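Vivid PAS protein VVD (Neurospora crassa, PDB 3D72) probably acts as a blue-light photoreceptor of the LOV type, binding a flavin in its PAS domain and forming a rapidly exchanging dimer upon light activation. Local coordinates at residues T129-R134 and M144-E149; P25-G30 and N107-V112; Y10-Y15 and V36-C41. The protein carries 1 engineered substitution. All coordinates share one frame; numbering follows the deposited sequence.

Contact 1 of 3, residues T129-R134 and M144-E149; sequences TMIPVR and MGFQCE. With FAD (flavin-adenine dinucleotide), chain C.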
loop_
_atom_site.group_PDB
_atom_site.type_symbol
_atom_site.label_atom_id
_atom_site.label_comp_id
_atom_site.label_asym_id
_atom_site.label_seq_id
_atom_site.Cartn_x
_atom_site.Cartn_y
_atom_site.Cartn_z
ATOM N N THR A 129 -5.571 16.488 3.152
ATOM C CA THR A 129 -5.166 15.671 4.285
ATOM C C THR A 129 -3.654 15.485 4.182
ATOM O O THR A 129 -3.161 15.114 3.126
ATOM C CB THR A 129 -5.813 14.275 4.253
ATOM O OG1 THR A 129 -7.237 14.405 4.164
ATOM C CG2 THR A 129 -5.457 13.502 5.524
ATOM N N MET A 130 -2.925 15.763 5.256
ATOM C CA MET A 130 -1.465 15.590 5.249
ATOM C C MET A 130 -1.070 14.642 6.367
ATOM O O MET A 130 -1.453 14.836 7.525
ATOM C CB MET A 130 -0.770 16.936 5.435
ATOM C CG MET A 130 -0.890 17.859 4.235
ATOM S SD MET A 130 -0.383 19.553 4.598
ATOM C CE MET A 130 -1.748 20.153 5.569
ATOM N N ILE A 131 -0.300 13.615 6.014
ATOM C CA ILE A 131 0.131 12.602 6.969
ATOM C C ILE A 131 1.647 12.464 6.926
ATOM O O ILE A 131 2.204 12.235 5.854
ATOM C CB ILE A 131 -0.467 11.219 6.602
ATOM C CG1 ILE A 131 -1.987 11.331 6.407
ATOM C CG2 ILE A 131 -0.139 10.207 7.683
ATOM C CD1 ILE A 131 -2.747 11.683 7.666
ATOM N N PRO A 132 2.333 12.618 8.077
ATOM C CA PRO A 132 3.792 12.478 8.050
ATOM C C PRO A 132 4.176 11.041 7.739
ATOM O O PRO A 132 3.486 10.105 8.139
ATOM C CB PRO A 132 4.208 12.886 9.457
ATOM C CG PRO A 132 3.053 12.429 10.279
ATOM C CD PRO A 132 1.866 12.872 9.451
ATOM N N VAL A 133 5.304 10.892 7.051
ATOM C CA VAL A 133 5.808 9.600 6.613
ATOM C C VAL A 133 7.247 9.315 7.062
ATOM O O VAL A 133 8.123 10.180 6.971
ATOM C CB VAL A 133 5.728 9.537 5.061
ATOM C CG1 VAL A 133 6.302 8.242 4.542
ATOM C CG2 VAL A 133 4.275 9.689 4.626
ATOM N N ARG A 134 7.481 8.101 7.553
ATOM C CA ARG A 134 8.816 7.695 7.991
ATOM C C ARG A 134 9.563 7.057 6.829
ATOM O O ARG A 134 8.980 6.285 6.069
ATOM C CB ARG A 134 8.712 6.660 9.117
ATOM C CG ARG A 134 7.911 7.105 10.321
ATOM C CD ARG A 134 7.704 5.934 11.283
ATOM N NE ARG A 134 6.838 6.292 12.402
ATOM C CZ ARG A 134 7.198 7.124 13.367
ATOM N NH1 ARG A 134 8.402 7.672 13.340
ATOM N NH2 ARG A 134 6.360 7.416 14.350
ATOM N N MET A 144 2.958 13.170 3.196
ATOM C CA MET A 144 2.166 12.818 2.027
ATOM C C MET A 144 0.854 13.583 2.109
ATOM O O MET A 144 0.163 13.549 3.137
ATOM C CB MET A 144 1.874 11.313 1.955
ATOM C CG MET A 144 1.093 10.914 0.681
ATOM S SD MET A 144 1.094 9.142 0.241
ATOM C CE MET A 144 2.880 8.904 -0.152
ATOM N N GLY A 145 0.540 14.296 1.036
ATOM C CA GLY A 145 -0.693 15.058 0.989
ATOM C C GLY A 145 -1.667 14.464 -0.004
ATOM O O GLY A 145 -1.280 13.993 -1.066
ATOM N N PHE A 146 -2.946 14.487 0.363
ATOM C CA PHE A 146 -4.027 13.973 -0.463
ATOM C C PHE A 146 -4.944 15.156 -0.743
ATOM O O PHE A 146 -5.323 15.868 0.185
ATOM C CB PHE A 146 -4.783 12.890 0.311
ATOM C CG PHE A 146 -3.931 11.709 0.668
ATOM C CD1 PHE A 146 -3.813 10.635 -0.206
ATOM C CD2 PHE A 146 -3.227 11.679 1.866
ATOM C CE1 PHE A 146 -3.003 9.540 0.111
ATOM C CE2 PHE A 146 -2.413 10.587 2.196
ATOM C CZ PHE A 146 -2.304 9.518 1.315
ATOM N N GLN A 147 -5.265 15.379 -2.012
ATOM C CA GLN A 147 -6.132 16.496 -2.399
ATOM C C GLN A 147 -7.450 16.013 -2.968
ATOM O O GLN A 147 -7.527 14.956 -3.587
ATOM C CB GLN A 147 -5.453 17.380 -3.445
ATOM C CG GLN A 147 -4.202 18.101 -2.980
ATOM C CD GLN A 147 -3.003 17.193 -2.861
ATOM O OE1 GLN A 147 -2.919 16.174 -3.541
ATOM N NE2 GLN A 147 -2.057 17.568 -2.006
ATOM N N CYS A 148 -8.487 16.819 -2.781
ATOM C CA CYS A 148 -9.816 16.479 -3.259
ATOM C C CYS A 148 -10.550 17.757 -3.610
ATOM O O CYS A 148 -10.696 18.647 -2.775
ATOM C CB CYS A 148 -10.583 15.712 -2.176
ATOM S SG CYS A 148 -12.331 15.370 -2.547
ATOM N N GLU A 149 -10.998 17.848 -4.853
ATOM C CA GLU A 149 -11.725 19.022 -5.292
ATOM C C GLU A 149 -13.154 18.899 -4.773
ATOM O O GLU A 149 -13.811 17.878 -5.083
ATOM C CB GLU A 149 -11.710 19.105 -6.817
ATOM C CG GLU A 149 -11.841 20.511 -7.342
ATOM C CD GLU A 149 -11.978 20.561 -8.845
ATOM O OE1 GLU A 149 -11.254 19.814 -9.534
ATOM O OE2 GLU A 149 -12.808 21.360 -9.331
ATOM O OXT GLU A 149 -13.601 19.819 -4.055
HETATM P PA FAD C . 3.010 30.819 6.494
HETATM O O1A FAD C . 3.521 31.274 5.172
HETATM O O2A FAD C . 3.866 31.057 7.680
HETATM O O5B FAD C . 1.578 31.465 6.713
HETATM C C5B FAD C . 0.785 31.269 7.901
HETATM C C4B FAD C . -0.378 32.255 7.845
HETATM O O4B FAD C . -1.120 32.095 9.067
HETATM C C3B FAD C . 0.023 33.742 7.735
HETATM O O3B FAD C . -0.574 34.428 6.665
HETATM C C2B FAD C . -0.318 34.351 9.089
HETATM O O2B FAD C . -0.826 35.660 9.104
HETATM C C1B FAD C . -1.247 33.340 9.767
HETATM N N9A FAD C . -0.915 33.058 11.151
HETATM C C8A FAD C . 0.249 32.541 11.648
HETATM N N7A FAD C . 0.269 32.406 12.953
HETATM C C5A FAD C . -0.965 32.895 13.348
HETATM C C6A FAD C . -1.575 33.020 14.647
HETATM N N6A FAD C . -0.934 32.659 15.763
HETATM N N1A FAD C . -2.833 33.543 14.719
HETATM C C2A FAD C . -3.455 33.904 13.564
HETATM N N3A FAD C . -2.990 33.823 12.296
HETATM C C4A FAD C . -1.690 33.295 12.274
HETATM N N1 FAD C . -1.451 23.914 0.656
HETATM C C2 FAD C . -2.416 24.177 -0.262
HETATM O O2 FAD C . -2.967 25.289 -0.350
HETATM N N3 FAD C . -2.828 23.161 -1.139
HETATM C C4 FAD C . -2.303 21.868 -1.171
HETATM O O4 FAD C . -2.750 21.032 -1.989
HETATM C C4X FAD C . -1.311 21.600 -0.205
HETATM N N5 FAD C . -0.720 20.323 -0.178
HETATM C C5X FAD C . 0.258 20.085 0.771
HETATM C C6 FAD C . 0.870 18.795 0.815
HETATM C C7 FAD C . 1.873 18.500 1.708
HETATM C C7M FAD C . 2.445 17.076 1.686
HETATM C C8 FAD C . 2.366 19.497 2.586
HETATM C C8M FAD C . 3.486 19.244 3.576
HETATM C C9 FAD C . 1.759 20.804 2.564
HETATM C C9A FAD C . 0.723 21.122 1.670
HETATM N N10 FAD C . 0.078 22.425 1.621
HETATM C C10 FAD C . -0.884 22.660 0.665
HETATM C "C1'" FAD C . 0.431 23.528 2.558
HETATM C "C2'" FAD C . 1.581 24.461 2.267
HETATM O "O2'" FAD C . 2.639 23.711 1.660
HETATM C "C3'" FAD C . 1.978 25.132 3.604
HETATM O "O3'" FAD C . 2.385 24.117 4.519
HETATM C "C4'" FAD C . 0.803 25.942 4.247
HETATM O "O4'" FAD C . 0.473 27.032 3.407
HETATM C "C5'" FAD C . 1.131 26.458 5.658
HETATM O "O5'" FAD C . 2.526 26.770 5.796
HETATM P P FAD C . 3.155 28.145 5.312
HETATM O O1P FAD C . 4.603 27.928 5.267
HETATM O O2P FAD C . 2.522 28.592 4.047
HETATM O O3P FAD C . 2.834 29.238 6.442
HETATM O O HOH W 1 -7.934 14.870 1.426
#
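Thr-129 and Phe-146 form a hydrogen-bonded pair of an antiparallel hairpin. Phe-146 N meets Thr-129 O at 2.8 Å, in the carbonyl plane. Two residues further along, Ile-131 and Met-144 form the next hydrogen-bonded pair, and Met-144 N reaches Ile-131 O along a nearly straight bond (174° at the hydrogen). A water donates to both Thr-129 OG1 and Phe-146 O; the hydroxyl is also bonded to Gln-111.

Met-130 lies between these pairs, opposite Gly-145, and points to the flavin side. Its CB is 4.2 Å from Met-144 O. CG passes Gly-145 CA and stands 3.8 Å over FAD C7. SD then lies on the ring face, 3.2 Å from FAD C9. The chain bends at chi3 (-74°), which sends CE back toward Val-110. An alanine here removes CG, SD and CE, and the flavin face by C9 and C7 would probably lose its cover, leaving the ring less firmly seated. Gly-145 suits the site, because a CB would clash with FAD C6.

On the other side of the sheet, Val-133 CG2 touches Met-144 CB at 3.9 Å. Ile-131 CG1 meets the edge of the Phe-146 ring.

The hairpin fills the middle of the PAS sheet. Strand 110-117 flanks it beside Met-130, and strand 38-42 beside Gly-145. Helix 12-21 covers Val-133 and Met-144.

Contact 2 of 3, residues P25-G30 and N107-V112; sequences PQVELG and NAEVQV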
loop_
_atom_site.group_PDB
_atom_site.type_symbol
_atom_site.label_atom_id
_atom_site.label_comp_id
_atom_site.label_asym_id
_atom_site.label_seq_id
_atom_site.Cartn_x
_atom_site.Cartn_y
_atom_site.Cartn_z
ATOM N N PRO A 25 -4.239 6.284 13.962
ATOM C CA PRO A 25 -4.708 7.310 13.030
ATOM C C PRO A 25 -5.585 8.351 13.717
ATOM O O PRO A 25 -6.543 8.011 14.420
ATOM C CB PRO A 25 -5.471 6.501 11.983
ATOM C CG PRO A 25 -6.019 5.361 12.785
ATOM C CD PRO A 25 -4.838 4.974 13.644
ATOM N N GLN A 26 -5.247 9.618 13.516
ATOM C CA GLN A 26 -6.001 10.712 14.102
ATOM C C GLN A 26 -7.064 11.163 13.113
ATOM O O GLN A 26 -7.996 11.879 13.465
ATOM C CB GLN A 26 -5.063 11.872 14.445
ATOM C CG GLN A 26 -4.029 11.502 15.492
ATOM C CD GLN A 26 -4.663 11.132 16.818
ATOM O OE1 GLN A 26 -5.256 11.975 17.488
ATOM N NE2 GLN A 26 -4.550 9.861 17.199
ATOM N N VAL A 27 -6.918 10.737 11.866
ATOM C CA VAL A 27 -7.878 11.085 10.842
ATOM C C VAL A 27 -8.058 9.859 9.944
ATOM O O VAL A 27 -7.083 9.213 9.564
ATOM C CB VAL A 27 -7.445 12.403 10.100
ATOM C CG1 VAL A 27 -6.734 13.338 11.082
ATOM C CG2 VAL A 27 -6.536 12.096 8.917
ATOM N N GLU A 28 -9.309 9.512 9.649
ATOM C CA GLU A 28 -9.581 8.347 8.812
ATOM C C GLU A 28 -9.510 8.776 7.360
ATOM O O GLU A 28 -10.143 9.752 6.959
ATOM C CB GLU A 28 -10.962 7.760 9.101
ATOM C CG GLU A 28 -11.291 7.570 10.573
ATOM C CD GLU A 28 -12.108 8.719 11.129
ATOM O OE1 GLU A 28 -12.926 9.281 10.369
ATOM O OE2 GLU A 28 -11.942 9.054 12.323
ATOM N N LEU A 29 -8.746 8.036 6.573
ATOM C CA LEU A 29 -8.576 8.361 5.171
ATOM C C LEU A 29 -9.258 7.330 4.294
ATOM O O LEU A 29 -9.645 7.624 3.162
ATOM C CB LEU A 29 -7.080 8.409 4.857
ATOM C CG LEU A 29 -6.542 9.348 3.782
ATOM C CD1 LEU A 29 -6.985 10.778 4.047
ATOM C CD2 LEU A 29 -5.019 9.242 3.791
ATOM N N GLY A 30 -9.416 6.124 4.829
ATOM C CA GLY A 30 -10.014 5.054 4.059
ATOM C C GLY A 30 -8.929 4.534 3.132
ATOM O O GLY A 30 -7.807 5.042 3.167
ATOM N N ASN A 107 4.686 17.336 12.966
ATOM C CA ASN A 107 4.504 15.984 12.449
ATOM C C ASN A 107 3.169 15.431 12.943
ATOM O O ASN A 107 3.063 14.253 13.296
ATOM C CB ASN A 107 5.637 15.048 12.884
ATOM C CG ASN A 107 6.946 15.362 12.201
ATOM O OD1 ASN A 107 6.971 15.763 11.041
ATOM N ND2 ASN A 107 8.046 15.164 12.915
ATOM N N ALA A 108 2.161 16.296 12.978
ATOM C CA ALA A 108 0.821 15.906 13.402
ATOM C C ALA A 108 -0.057 15.825 12.161
ATOM O O ALA A 108 0.072 16.650 11.259
ATOM C CB ALA A 108 0.252 16.940 14.379
ATOM N N GLU A 109 -0.937 14.827 12.113
ATOM C CA GLU A 109 -1.851 14.656 10.987
ATOM C C GLU A 109 -2.843 15.806 10.992
ATOM O O GLU A 109 -3.240 16.289 12.051
ATOM C CB GLU A 109 -2.616 13.333 11.111
ATOM C CG GLU A 109 -1.704 12.131 11.214
ATOM C CD GLU A 109 -2.444 10.810 11.364
ATOM O OE1 GLU A 109 -1.767 9.793 11.575
ATOM O OE2 GLU A 109 -3.685 10.783 11.273
ATOM N N VAL A 110 -3.251 16.247 9.812
ATOM C CA VAL A 110 -4.202 17.344 9.735
ATOM C C VAL A 110 -5.075 17.226 8.494
ATOM O O VAL A 110 -4.664 16.674 7.473
ATOM C CB VAL A 110 -3.466 18.706 9.744
ATOM C CG1 VAL A 110 -2.706 18.899 8.449
ATOM C CG2 VAL A 110 -4.456 19.841 9.974
ATOM N N GLN A 111 -6.292 17.747 8.595
ATOM C CA GLN A 111 -7.232 17.702 7.497
ATOM C C GLN A 111 -7.930 19.053 7.490
ATOM O O GLN A 111 -8.442 19.495 8.517
ATOM C CB GLN A 111 -8.225 16.567 7.744
ATOM C CG GLN A 111 -8.982 16.086 6.539
ATOM C CD GLN A 111 -9.622 14.725 6.788
ATOM O OE1 GLN A 111 -9.220 13.712 6.207
ATOM N NE2 GLN A 111 -10.611 14.697 7.672
ATOM N N VAL A 112 -7.927 19.719 6.341
ATOM C CA VAL A 112 -8.554 21.031 6.233
ATOM C C VAL A 112 -9.160 21.269 4.864
ATOM O O VAL A 112 -8.931 20.512 3.929
ATOM C CB VAL A 112 -7.530 22.175 6.482
ATOM C CG1 VAL A 112 -6.836 21.983 7.819
ATOM C CG2 VAL A 112 -6.513 22.223 5.345
HETATM O O HOH W 2 -11.132 11.562 5.387
HETATM O O HOH W 3 -11.595 12.005 9.469
#
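The carboxylate of Glu-109 is met by Gln-26 N from above its plane, 46° out of it. In this bond Gln-26 N lies 3.0 Å from Glu-109 OE2. Val-27 N makes a second, weak bond to Glu-109 OE2, at 3.3 Å. Two consecutive backbone N-H groups therefore converge on one carboxylate oxygen. The other oxygen, OE1, is engaged in a salt bridge with Arg-22. These partners together probably favour the charged form of Glu-109 and limit the rotation of its carboxylate.

The amide of Gln-111 is the second flat group. Its contact with segment 25-30 runs largely through water. One water donates to Gln-111 OE1 and, at 2.6 Å, to Glu-28 O. Another water donates to Glu-28 OE1 and takes only weak bonds from Gln-111 NE2 and Glu-28 N. Gln-111 OE1 is also hydrogen-bonded to Thr-129 OG1, so the oxygen end of the amide is the more firmly held.

Val-27 meets both long side chains. Its CG1 is 4.1 Å from Glu-109 CB, and CG2 is 4.1 Å from Gln-111 OE1. Glu-109 is extended beyond CG (chi2 179°), which carries its carboxylate across to the loop backbone.

The contact lies at the protein surface. It fastens the loop that follows helix 12-21 to the start of edge strand 110-117, consistent with an N-terminal cap lying across the sheet of a PAS core.

Contact 3 of 3, residues Y10-Y15 and V36-C41; sequences YDIMGY and VALILC. Engineered in segment 36-41: Val-36 (natural residue Cys). With FAD (flavin-adenine dinucleotide), chain C.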
loop_
_atom_site.group_PDB
_atom_site.type_symbol
_atom_site.label_atom_id
_atom_site.label_comp_id
_atom_site.label_asym_id
_atom_site.label_seq_id
_atom_site.Cartn_x
_atom_site.Cartn_y
_atom_site.Cartn_z
ATOM N N TYR A 10 10.819 7.884 -5.484
ATOM C CA TYR A 10 10.288 7.675 -4.147
ATOM C C TYR A 10 9.424 6.441 -3.931
ATOM O O TYR A 10 8.727 6.013 -4.836
ATOM C CB TYR A 10 9.521 8.922 -3.708
ATOM C CG TYR A 10 10.412 10.135 -3.649
ATOM C CD1 TYR A 10 10.628 10.916 -4.778
ATOM C CD2 TYR A 10 11.118 10.441 -2.486
ATOM C CE1 TYR A 10 11.544 11.978 -4.750
ATOM C CE2 TYR A 10 12.031 11.493 -2.445
ATOM C CZ TYR A 10 12.241 12.253 -3.584
ATOM O OH TYR A 10 13.170 13.270 -3.560
ATOM N N ASP A 11 9.479 5.893 -2.721
ATOM C CA ASP A 11 8.699 4.705 -2.371
ATOM C C ASP A 11 7.251 5.069 -2.045
ATOM O O ASP A 11 6.776 4.817 -0.933
ATOM C CB ASP A 11 9.316 3.985 -1.167
ATOM C CG ASP A 11 8.756 2.580 -0.979
ATOM O OD1 ASP A 11 7.937 2.142 -1.822
ATOM O OD2 ASP A 11 9.144 1.918 0.005
ATOM N N ILE A 12 6.555 5.634 -3.026
ATOM C CA ILE A 12 5.171 6.036 -2.838
ATOM C C ILE A 12 4.289 4.867 -2.409
ATOM O O ILE A 12 3.460 5.023 -1.510
ATOM C CB ILE A 12 4.598 6.683 -4.118
ATOM C CG1 ILE A 12 5.453 7.895 -4.514
ATOM C CG2 ILE A 12 3.137 7.087 -3.895
ATOM C CD1 ILE A 12 5.623 8.936 -3.411
ATOM N N MET A 13 4.456 3.696 -3.024
ATOM C CA MET A 13 3.628 2.549 -2.622
ATOM C C MET A 13 3.883 2.147 -1.176
ATOM O O MET A 13 2.936 1.913 -0.408
ATOM C CB MET A 13 3.871 1.347 -3.536
ATOM C CG MET A 13 3.395 1.564 -4.950
ATOM S SD MET A 13 3.262 0.005 -5.856
ATOM C CE MET A 13 4.933 -0.247 -6.303
ATOM N N GLY A 14 5.160 2.072 -0.799
ATOM C CA GLY A 14 5.489 1.698 0.560
ATOM C C GLY A 14 4.916 2.687 1.553
ATOM O O GLY A 14 4.448 2.295 2.624
ATOM N N TYR A 15 4.944 3.968 1.195
ATOM C CA TYR A 15 4.427 4.998 2.081
ATOM C C TYR A 15 2.909 4.942 2.200
ATOM O O TYR A 15 2.363 5.210 3.268
ATOM C CB TYR A 15 4.880 6.386 1.620
ATOM C CG TYR A 15 6.387 6.560 1.638
ATOM C CD1 TYR A 15 7.190 5.832 2.521
ATOM C CD2 TYR A 15 7.012 7.461 0.777
ATOM C CE1 TYR A 15 8.581 5.997 2.546
ATOM C CE2 TYR A 15 8.399 7.635 0.797
ATOM C CZ TYR A 15 9.174 6.901 1.680
ATOM O OH TYR A 15 10.541 7.072 1.682
ATOM N N VAL A 36 -4.977 8.174 -6.773
ATOM C CA VAL A 36 -5.590 9.381 -6.239
ATOM C C VAL A 36 -4.674 10.582 -6.406
ATOM O O VAL A 36 -3.514 10.430 -6.778
ATOM C CB VAL A 36 -5.898 9.227 -4.733
ATOM C CG1 VAL A 36 -6.694 7.957 -4.500
ATOM C CG2 VAL A 36 -4.608 9.201 -3.926
ATOM N N ALA A 37 -5.203 11.773 -6.151
ATOM C CA ALA A 37 -4.384 12.980 -6.241
ATOM C C ALA A 37 -3.540 13.041 -4.973
ATOM O O ALA A 37 -4.061 13.113 -3.862
ATOM C CB ALA A 37 -5.264 14.224 -6.352
ATOM N N LEU A 38 -2.226 12.992 -5.128
ATOM C CA LEU A 38 -1.364 13.037 -3.958
ATOM C C LEU A 38 -0.034 13.649 -4.302
ATOM O O LEU A 38 0.342 13.714 -5.466
ATOM C CB LEU A 38 -1.128 11.630 -3.391
ATOM C CG LEU A 38 -0.351 10.590 -4.203
ATOM C CD1 LEU A 38 1.154 10.852 -4.107
ATOM C CD2 LEU A 38 -0.661 9.192 -3.661
ATOM N N ILE A 39 0.649 14.123 -3.274
ATOM C CA ILE A 39 1.990 14.674 -3.447
ATOM C C ILE A 39 2.827 14.298 -2.236
ATOM O O ILE A 39 2.305 14.012 -1.162
ATOM C CB ILE A 39 1.995 16.214 -3.628
ATOM C CG1 ILE A 39 1.475 16.916 -2.376
ATOM C CG2 ILE A 39 1.152 16.588 -4.832
ATOM C CD1 ILE A 39 1.645 18.432 -2.440
ATOM N N LEU A 40 4.140 14.261 -2.419
ATOM C CA LEU A 40 5.045 13.942 -1.329
ATOM C C LEU A 40 5.991 15.132 -1.219
ATOM O O LEU A 40 6.518 15.593 -2.237
ATOM C CB LEU A 40 5.862 12.683 -1.641
ATOM C CG LEU A 40 6.673 12.162 -0.446
ATOM C CD1 LEU A 40 5.756 11.382 0.503
ATOM C CD2 LEU A 40 7.790 11.254 -0.948
ATOM N N CYS A 41 6.166 15.641 -0.002
ATOM C CA CYS A 41 7.054 16.770 0.249
ATOM C C CYS A 41 8.175 16.345 1.177
ATOM O O CYS A 41 7.983 15.495 2.055
ATOM C CB CYS A 41 6.286 17.940 0.859
ATOM S SG CYS A 41 5.002 18.599 -0.236
HETATM P PA FAD C . 3.010 30.819 6.494
HETATM O O1A FAD C . 3.521 31.274 5.172
HETATM O O2A FAD C . 3.866 31.057 7.680
HETATM O O5B FAD C . 1.578 31.465 6.713
HETATM C C5B FAD C . 0.785 31.269 7.901
HETATM C C4B FAD C . -0.378 32.255 7.845
HETATM O O4B FAD C . -1.120 32.095 9.067
HETATM C C3B FAD C . 0.023 33.742 7.735
HETATM O O3B FAD C . -0.574 34.428 6.665
HETATM C C2B FAD C . -0.318 34.351 9.089
HETATM O O2B FAD C . -0.826 35.660 9.104
HETATM C C1B FAD C . -1.247 33.340 9.767
HETATM N N9A FAD C . -0.915 33.058 11.151
HETATM C C8A FAD C . 0.249 32.541 11.648
HETATM N N7A FAD C . 0.269 32.406 12.953
HETATM C C5A FAD C . -0.965 32.895 13.348
HETATM C C6A FAD C . -1.575 33.020 14.647
HETATM N N6A FAD C . -0.934 32.659 15.763
HETATM N N1A FAD C . -2.833 33.543 14.719
HETATM C C2A FAD C . -3.455 33.904 13.564
HETATM N N3A FAD C . -2.990 33.823 12.296
HETATM C C4A FAD C . -1.690 33.295 12.274
HETATM N N1 FAD C . -1.451 23.914 0.656
HETATM C C2 FAD C . -2.416 24.177 -0.262
HETATM O O2 FAD C . -2.967 25.289 -0.350
HETATM N N3 FAD C . -2.828 23.161 -1.139
HETATM C C4 FAD C . -2.303 21.868 -1.171
HETATM O O4 FAD C . -2.750 21.032 -1.989
HETATM C C4X FAD C . -1.311 21.600 -0.205
HETATM N N5 FAD C . -0.720 20.323 -0.178
HETATM C C5X FAD C . 0.258 20.085 0.771
HETATM C C6 FAD C . 0.870 18.795 0.815
HETATM C C7 FAD C . 1.873 18.500 1.708
HETATM C C7M FAD C . 2.445 17.076 1.686
HETATM C C8 FAD C . 2.366 19.497 2.586
HETATM C C8M FAD C . 3.486 19.244 3.576
HETATM C C9 FAD C . 1.759 20.804 2.564
HETATM C C9A FAD C . 0.723 21.122 1.670
HETATM N N10 FAD C . 0.078 22.425 1.621
HETATM C C10 FAD C . -0.884 22.660 0.665
HETATM C "C1'" FAD C . 0.431 23.528 2.558
HETATM C "C2'" FAD C . 1.581 24.461 2.267
HETATM O "O2'" FAD C . 2.639 23.711 1.660
HETATM C "C3'" FAD C . 1.978 25.132 3.604
HETATM O "O3'" FAD C . 2.385 24.117 4.519
HETATM C "C4'" FAD C . 0.803 25.942 4.247
HETATM O "O4'" FAD C . 0.473 27.032 3.407
HETATM C "C5'" FAD C . 1.131 26.458 5.658
HETATM O "O5'" FAD C . 2.526 26.770 5.796
HETATM P P FAD C . 3.155 28.145 5.312
HETATM O O1P FAD C . 4.603 27.928 5.267
HETATM O O2P FAD C . 2.522 28.592 4.047
HETATM O O3P FAD C . 2.834 29.238 6.442
#
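Leu-40 reaches from the PAS sheet into the start of helix 12-21, part of the N-terminal cap on a LOV core. The tight part gathers around one methyl. Leu-40 CD2 is 3.8 Å from Tyr-10 CD2, 4.0 Å from Ile-12 CD1 and 4.1 Å from Tyr-15 CE2. Leu-40 CD1 touches Tyr-15 CD2 as well. With CG anti to the backbone N (chi1 -171°), Leu-40 holds both methyls out toward the cap. The Tyr-15 side chain crosses it at about a right angle, while Ile-12 runs alongside in the opposite direction.

Packing is looser toward Leu-38, whose CD1 comes only to 4.3 Å from Ile-12 CG2. Tyr-52 of the neighbouring strand touches both of these side chains. On the far face of strand 38-42, Ile-39 and Cys-41 turn to the flavin instead. Ile-39 CD1 is 3.4 Å from FAD C6.

On the outer side of the helix start Asp-11 is only partly exposed, and Met-13 of the second subunit packs on it. Asp-11 is also the N-cap: its OD1 accepts from Gly-14 N at 3.0 Å, with the N-H coming from 63° out of the carboxylate plane.

All three contacts reach one antiparallel sheet. Contact 1 is its middle. Gly-145 N bonds Ile-39 O at 2.8 Å, joining it to contact 3, and Met-130 N bonds Val-110 O at 3.0 Å, joining it to contact 2. The side chains meet too: Leu-29 of contact 2 packs on Thr-129 and Phe-146, and Val-133 packs on Tyr-15 of contact 3. Contacts 2 and 3 do not touch; their centres are about 15 Å apart. The flavin is shared by contacts 1 and 3. Met-130 SD lies over one face; Cys-41 and Ile-39 approach from the other side, at the C7 methyl and C6 rim. In contact 2, the Leu-29 side chain remains about 11 Å from the FAD.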